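Side-chain contacts in iron-sulfur cluster assembly protein CyaY (Psychromonas ingrahamii, PDB 4HS5), which probably takes part in iron-sulfur cluster assembly, which it may regulate, and belongs to the iron-binding frataxin family: residues A[87-90]-A[91-95]; A[15-18]-A[19-23]. All coordinates share one frame; numbering follows the deposited sequence.

Contact 1. Residues A[87-90]-A[91-95]; sequences TFLS and AAIFK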
ATOM      1  N   THR A  87      -1.329   0.519  -8.433  1.00 11.43           N
ATOM      2  CA  THR A  87      -1.911   1.529  -9.314  1.00 10.55           C
ATOM      3  C   THR A  87      -2.717   2.528  -8.484  1.00  7.93           C
ATOM      4  O   THR A  87      -2.584   3.747  -8.627  1.00  9.43           O
ATOM      5  CB  THR A  87      -2.832   0.864 -10.364  1.00 10.54           C
ATOM      6  OG1 THR A  87      -2.053  -0.036 -11.165  1.00 22.25           O
ATOM      7  CG2 THR A  87      -3.455   1.910 -11.264  1.00 15.83           C
ATOM      8  N   PHE A  88      -3.532   1.995  -7.584  1.00 10.40           N
ATOM      9  CA  PHE A  88      -4.381   2.840  -6.767  1.00  7.98           C
ATOM     10  C   PHE A  88      -3.558   3.676  -5.784  1.00  7.69           C
ATOM     11  O   PHE A  88      -3.874   4.836  -5.512  1.00 10.15           O
ATOM     12  CB  PHE A  88      -5.397   1.970  -6.028  1.00  8.39           C
ATOM     13  CG  PHE A  88      -6.430   2.762  -5.283  1.00  9.66           C
ATOM     14  CD1 PHE A  88      -7.536   3.277  -5.937  1.00 14.34           C
ATOM     15  CD2 PHE A  88      -6.287   2.990  -3.928  1.00 10.95           C
ATOM     16  CE1 PHE A  88      -8.487   4.008  -5.244  1.00 19.80           C
ATOM     17  CE2 PHE A  88      -7.228   3.719  -3.227  1.00 14.31           C
ATOM     18  CZ  PHE A  88      -8.334   4.222  -3.891  1.00 13.74           C
ATOM     19  N   LEU A  89      -2.494   3.084  -5.246  1.00  6.08           N
ATOM     20  CA  LEU A  89      -1.638   3.758  -4.288  1.00  7.63           C
ATOM     21  C   LEU A  89      -0.937   4.944  -4.935  1.00  6.33           C
ATOM     22  O   LEU A  89      -0.893   6.033  -4.360  1.00  8.70           O
ATOM     23  CB  LEU A  89      -0.612   2.768  -3.709  1.00  5.94           C
ATOM     24  CG  LEU A  89       0.280   3.347  -2.623  1.00  9.28           C
ATOM     25  CD1 LEU A  89      -0.586   3.838  -1.484  1.00 11.84           C
ATOM     26  CD2 LEU A  89       1.262   2.297  -2.126  1.00  8.76           C
ATOM     27  N   SER A  90      -0.425   4.756  -6.149  1.00  7.74           N
ATOM     28  CA  SER A  90       0.161   5.871  -6.897  1.00  8.36           C
ATOM     29  C   SER A  90      -0.843   6.998  -7.096  1.00  7.00           C
ATOM     30  O   SER A  90      -0.499   8.170  -6.931  1.00 10.52           O
ATOM     31  CB  SER A  90       0.629   5.406  -8.272  1.00  8.17           C
ATOM     32  OG  SER A  90       1.715   4.513  -8.158  1.00 11.45           O
ATOM     33  N   ALA A  91      -2.073   6.643  -7.453  1.00  8.02           N
ATOM     34  CA  ALA A  91      -3.116   7.644  -7.703  1.00  9.91           C
ATOM     35  C   ALA A  91      -3.432   8.377  -6.408  1.00 18.16           C
ATOM     36  O   ALA A  91      -3.597   9.597  -6.409  1.00 16.22           O
ATOM     37  CB  ALA A  91      -4.356   6.996  -8.274  1.00 11.34           C
ATOM     38  N   ALA A  92      -3.500   7.640  -5.303  1.00 11.22           N
ATOM     39  CA  ALA A  92      -3.793   8.262  -4.011  1.00 13.75           C
ATOM     40  C   ALA A  92      -2.700   9.228  -3.574  1.00 17.22           C
ATOM     41  O   ALA A  92      -2.992  10.326  -3.096  1.00 19.03           O
ATOM     42  CB  ALA A  92      -4.030   7.201  -2.941  1.00 14.91           C
ATOM     43  N   ILE A  93      -1.444   8.819  -3.726  1.00 12.11           N
ATOM     44  CA  ILE A  93      -0.310   9.669  -3.394  1.00 10.06           C
ATOM     45  C   ILE A  93      -0.381  10.954  -4.226  1.00 15.72           C
ATOM     46  O   ILE A  93      -0.136  12.050  -3.717  1.00 18.15           O
ATOM     47  CB  ILE A  93       1.039   8.935  -3.610  1.00 12.83           C
ATOM     48  CG1 ILE A  93       1.215   7.811  -2.575  1.00 10.75           C
ATOM     49  CG2 ILE A  93       2.216   9.907  -3.554  1.00 14.86           C
ATOM     50  CD1 ILE A  93       2.528   7.046  -2.688  1.00 11.94           C
ATOM     51  N   PHE A  94      -0.755  10.826  -5.496  1.00 13.43           N
ATOM     52  CA  PHE A  94      -0.868  12.011  -6.338  1.00 20.91           C
ATOM     53  C   PHE A  94      -2.093  12.847  -5.971  1.00 15.97           C
ATOM     54  O   PHE A  94      -2.044  14.078  -5.988  1.00 22.31           O
ATOM     55  CB  PHE A  94      -0.921  11.647  -7.825  1.00 15.64           C
ATOM     56  CG  PHE A  94      -0.925  12.850  -8.721  1.00 13.93           C
ATOM     57  CD1 PHE A  94       0.251  13.529  -8.977  1.00 13.64           C
ATOM     58  CD2 PHE A  94      -2.107  13.322  -9.267  1.00 16.53           C
ATOM     59  CE1 PHE A  94       0.261  14.660  -9.791  1.00 17.46           C
ATOM     60  CE2 PHE A  94      -2.115  14.455 -10.070  1.00 25.67           C
ATOM     61  CZ  PHE A  94      -0.928  15.124 -10.332  1.00 19.35           C
ATOM     62  N   LYS A  95      -3.201  12.181  -5.670  1.00 16.24           N
ATOM     63  CA  LYS A  95      -4.467  12.864  -5.423  1.00 19.37           C
ATOM     64  C   LYS A  95      -4.478  13.585  -4.081  1.00 18.70           C
ATOM     65  O   LYS A  95      -5.167  14.595  -3.928  1.00 26.80           O
ATOM     66  CB  LYS A  95      -5.629  11.874  -5.559  1.00 22.91           C
ATOM     67  CG  LYS A  95      -6.862  12.130  -4.716  1.00 32.71           C
ATOM     68  CD  LYS A  95      -7.799  10.920  -4.818  1.00 32.97           C
ATOM     69  CE  LYS A  95      -7.088   9.619  -4.413  1.00 37.54           C
ATOM     70  NZ  LYS A  95      -7.270   9.264  -2.972  1.00 30.33           N
TER
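Leu89 and Ile93, one turn apart on helix 85-97, meet side by side on the buried flank of the helix. The tip of the isoleucine does the touching: its CD1 lies 4.3 Å from Leu89 CG. Ile93 reaches back because its CG1 stands beside the backbone N (chi1 -69°) and the chain runs on extended to CD1; CG1 is thereby laid 3.3 Å from Leu89 O. That carbonyl also accepts the regular helical bond from Ile93 N, 2.9 Å from Leu89 O. Leu89 and Ile93 both pack on Leu47 of strand 46-52 and on Phe103 of the C-terminal tail. Ala92 touches Leu47 too, and its short methyl probably lets the helix come close there; within the helix, Ala92 CB lies 3.5 Å from Phe88 O.

Ser90 turns its polar end away from the following turn. OG stands beside its own backbone N (chi1 -67°), where its one proton is shared, or alternates, between Leu86 O one turn back and Val101 O of the tail. Its carbonyl serves the turn ahead: Phe94 N is 3.0 Å from Ser90 O, and Phe94 CB rests 3.6 Å from the same oxygen, while the phenyl ring leads outward. Phe88 likewise gives its ring to other parts of the fold, meeting His67 with the planes inclined at about 55°.

Between the two turns, then, side-chain cohesion is purely apolar and polar cohesion comes from the backbone. Partly exposed Ser90 sits where helix meets C-terminal tail, its short hydroxyl able to reach carbonyls of both.

Contact 2. Residues A[15-18]-A[19-23]; sequences QKIE and EKIEE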
ATOM      1  N   GLN A  15       8.028  -3.994   1.385  1.00  5.54           N
ATOM      2  CA  GLN A  15       9.355  -3.601   0.921  1.00  7.62           C
ATOM      3  C   GLN A  15       9.330  -2.967  -0.473  1.00  7.66           C
ATOM      4  O   GLN A  15      10.119  -2.059  -0.739  1.00  6.56           O
ATOM      5  CB  GLN A  15      10.331  -4.777   0.964  1.00 11.50           C
ATOM      6  CG  GLN A  15      10.639  -5.240   2.370  1.00 12.39           C
ATOM      7  CD  GLN A  15      11.931  -6.021   2.454  1.00 15.33           C
ATOM      8  OE1 GLN A  15      12.195  -6.898   1.632  1.00 17.20           O
ATOM      9  NE2 GLN A  15      12.744  -5.708   3.456  1.00 13.10           N
ATOM     10  N   LYS A  16       8.440  -3.431  -1.351  1.00  5.26           N
ATOM     11  CA  LYS A  16       8.267  -2.823  -2.681  1.00  6.11           C
ATOM     12  C   LYS A  16       7.812  -1.374  -2.529  1.00  7.38           C
ATOM     13  O   LYS A  16       8.307  -0.475  -3.207  1.00  8.05           O
ATOM     14  CB  LYS A  16       7.249  -3.616  -3.504  1.00  7.54           C
ATOM     15  CG  LYS A  16       7.046  -3.137  -4.939  1.00 12.98           C
ATOM     16  CD  LYS A  16       6.125  -4.116  -5.668  1.00 21.68           C
ATOM     17  CE  LYS A  16       6.062  -3.848  -7.166  1.00 33.93           C
ATOM     18  NZ  LYS A  16       7.112  -4.573  -7.939  1.00 32.91           N
ATOM     19  N   ILE A  17       6.890  -1.132  -1.608  1.00  5.67           N
ATOM     20  CA  ILE A  17       6.406   0.225  -1.399  1.00  8.17           C
ATOM     21  C   ILE A  17       7.558   1.104  -0.928  1.00  7.00           C
ATOM     22  O   ILE A  17       7.760   2.204  -1.459  1.00  7.55           O
ATOM     23  CB  ILE A  17       5.244   0.257  -0.399  1.00  5.42           C
ATOM     24  CG1 ILE A  17       4.002  -0.393  -1.012  1.00  7.37           C
ATOM     25  CG2 ILE A  17       4.938   1.691   0.012  1.00  6.43           C
ATOM     26  CD1 ILE A  17       2.928  -0.709   0.025  1.00  6.85           C
ATOM     27  N   GLU A  18       8.339   0.614   0.030  1.00  6.85           N
ATOM     28  CA  GLU A  18       9.479   1.350   0.574  1.00  7.78           C
ATOM     29  C   GLU A  18      10.555   1.612  -0.473  1.00  8.32           C
ATOM     30  O   GLU A  18      11.056   2.733  -0.595  1.00 11.04           O
ATOM     31  CB  GLU A  18      10.057   0.606   1.774  1.00 10.34           C
ATOM     32  CG  GLU A  18       9.082   0.580   2.918  1.00 10.43           C
ATOM     33  CD  GLU A  18       9.430  -0.437   3.967  1.00 19.54           C
ATOM     34  OE1 GLU A  18      10.445  -1.148   3.804  1.00 21.21           O
ATOM     35  OE2 GLU A  18       8.673  -0.527   4.954  1.00 23.15           O
ATOM     36  N   GLU A  19      10.912   0.575  -1.215  1.00  8.05           N
ATOM     37  CA  GLU A  19      11.912   0.709  -2.257  1.00 10.63           C
ATOM     38  C   GLU A  19      11.471   1.673  -3.359  1.00 11.94           C
ATOM     39  O   GLU A  19      12.284   2.477  -3.819  1.00 12.62           O
ATOM     40  CB  GLU A  19      12.252  -0.663  -2.833  1.00 11.82           C
ATOM     41  CG  GLU A  19      13.417  -0.653  -3.797  1.00 12.68           C
ATOM     42  CD  GLU A  19      12.996  -0.187  -5.164  1.00 20.12           C
ATOM     43  OE1 GLU A  19      11.806  -0.355  -5.486  1.00 16.98           O
ATOM     44  OE2 GLU A  19      13.835   0.370  -5.899  1.00 18.05           O
ATOM     45  N   LYS A  20      10.209   1.587  -3.788  1.00 12.66           N
ATOM     46  CA  LYS A  20       9.709   2.446  -4.869  1.00 12.02           C
ATOM     47  C   LYS A  20       9.666   3.908  -4.461  1.00 15.04           C
ATOM     48  O   LYS A  20       9.886   4.784  -5.298  1.00 13.33           O
ATOM     49  CB  LYS A  20       8.339   1.997  -5.362  1.00 10.45           C
ATOM     50  CG  LYS A  20       8.357   0.713  -6.177  1.00 12.27           C
ATOM     51  CD  LYS A  20       9.031   0.917  -7.534  1.00 17.27           C
ATOM     52  CE  LYS A  20       9.270  -0.421  -8.208  1.00 21.15           C
ATOM     53  NZ  LYS A  20       9.619  -0.290  -9.652  1.00 24.37           N
ATOM     54  N   ILE A  21       9.369   4.172  -3.189  1.00 10.96           N
ATOM     55  CA  ILE A  21       9.465   5.514  -2.624  1.00 12.11           C
ATOM     56  C   ILE A  21      10.907   6.034  -2.688  1.00 18.76           C
ATOM     57  O   ILE A  21      11.144   7.151  -3.153  1.00 16.47           O
ATOM     58  CB  ILE A  21       8.931   5.559  -1.170  1.00 14.00           C
ATOM     59  CG1 ILE A  21       7.401   5.484  -1.158  1.00 10.45           C
ATOM     60  CG2 ILE A  21       9.360   6.822  -0.467  1.00 13.99           C
ATOM     61  CD1 ILE A  21       6.823   5.221   0.199  1.00 11.62           C
ATOM     62  N   GLU A  22      11.872   5.222  -2.251  1.00 15.48           N
ATOM     63  CA  GLU A  22      13.278   5.631  -2.237  1.00 14.99           C
ATOM     64  C   GLU A  22      13.758   5.887  -3.651  1.00 15.51           C
ATOM     65  O   GLU A  22      14.542   6.800  -3.910  1.00 19.50           O
ATOM     66  CB  GLU A  22      14.143   4.532  -1.596  1.00 11.49           C
ATOM     67  CG  GLU A  22      13.909   4.309  -0.109  1.00 16.60           C
ATOM     68  CD  GLU A  22      14.319   5.485   0.762  1.00 13.61           C
ATOM     69  OE1 GLU A  22      15.048   6.380   0.279  1.00 22.16           O
ATOM     70  OE2 GLU A  22      13.925   5.519   1.942  1.00 21.30           O
ATOM     71  N   GLU A  23      13.254   5.077  -4.563  1.00 13.64           N
ATOM     72  CA  GLU A  23      13.640   5.074  -5.957  1.00 13.94           C
ATOM     73  C   GLU A  23      13.071   6.288  -6.704  1.00 17.42           C
ATOM     74  O   GLU A  23      13.738   6.877  -7.560  1.00 22.31           O
ATOM     75  CB  GLU A  23      13.099   3.791  -6.546  1.00 20.04           C
ATOM     76  CG  GLU A  23      13.563   3.428  -7.906  1.00 23.58           C
ATOM     77  CD  GLU A  23      12.616   2.439  -8.509  1.00 24.59           C
ATOM     78  OE1 GLU A  23      11.750   2.866  -9.293  1.00 25.02           O
ATOM     79  OE2 GLU A  23      12.694   1.248  -8.150  1.00 14.22           O
TER
HETATM   80  O   HOH W   1       7.947  -3.022  -9.603  1.00 29.73           O
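Gln15 O and Glu19 N, 2.8 Å apart, begin a run of four regular i to i+4 hydrogen bonds that continues through Lys16-Lys20 and Ile17-Ile21 to Glu22 N and Glu18 O at 3.1 Å. The two segments are thus successive turns of helix 3-24, and residues four apart fall on the same side of it.

On the inner side Ile17 and Ile21 cross obliquely, with Ile17 CG2 4.0 Å from Ile21 CD1. In Ile21 the CG1 branch lies beside the backbone N (chi1 -74°) and runs on extended, which directs CD1 back over the preceding turn. Branched aliphatic chains suit this side, which covers the sheet: Ile17 rests on Leu37 and Ile21 on Val28 and Leu39.

Lys16 and Lys20 run alongside each other on another flank, their CG atoms 4.3 Å apart. The first torsion of Lys20 sets CG beside the backbone N (chi1 -72°), 3.2 Å from Lys16 O, and the bend at chi2 comes beyond it. The two ammonium groups are 5.3 Å apart, NZ to NZ, with a water between them. Its bond to Lys20 NZ is weak, and its distance to Lys16 NZ is doubtfully short. Lys20 NZ is better served by Glu105 O at the C-terminus; its salt bridge to Glu23 OE2 is long, at 3.8 Å.

Glu22 bends at chi2, its CG over Glu18 O, and hydrogen-bonds to Tyr30 OH of strand 28-33. With Glu18, Glu19 and Glu23 it makes this end of the helix rich in acid. Such an amphipathic first helix, apolar toward the antiparallel sheet and charged outside, is characteristic of the frataxin alpha/beta sandwich, and the glutamates are consistent with the acidic ridge implicated in iron binding in relatives.

Contacts 1 and 2 lie in the two helices of the sandwich, 85-97 and 3-24, with centres about 14 Å apart. Both are partly buried, one face in the core and one at the surface; three touching residues are buried in contact 1, two in contact 2. The buried flanks meet directly, Leu89 CD2 lying 4.0 Å from Ile17 CG1, and Phe103 packs against both. Each aliphatic pair covers different strands: 46-52 under contact 1, 28-33 with 36-41 under contact 2. Contact 1 exposes Thr87, Ala91, Phe94 and Lys95, with Ser90 at the tail; in contact 2 lysines and glutamates lie near each other outside, the one salt bridge being long.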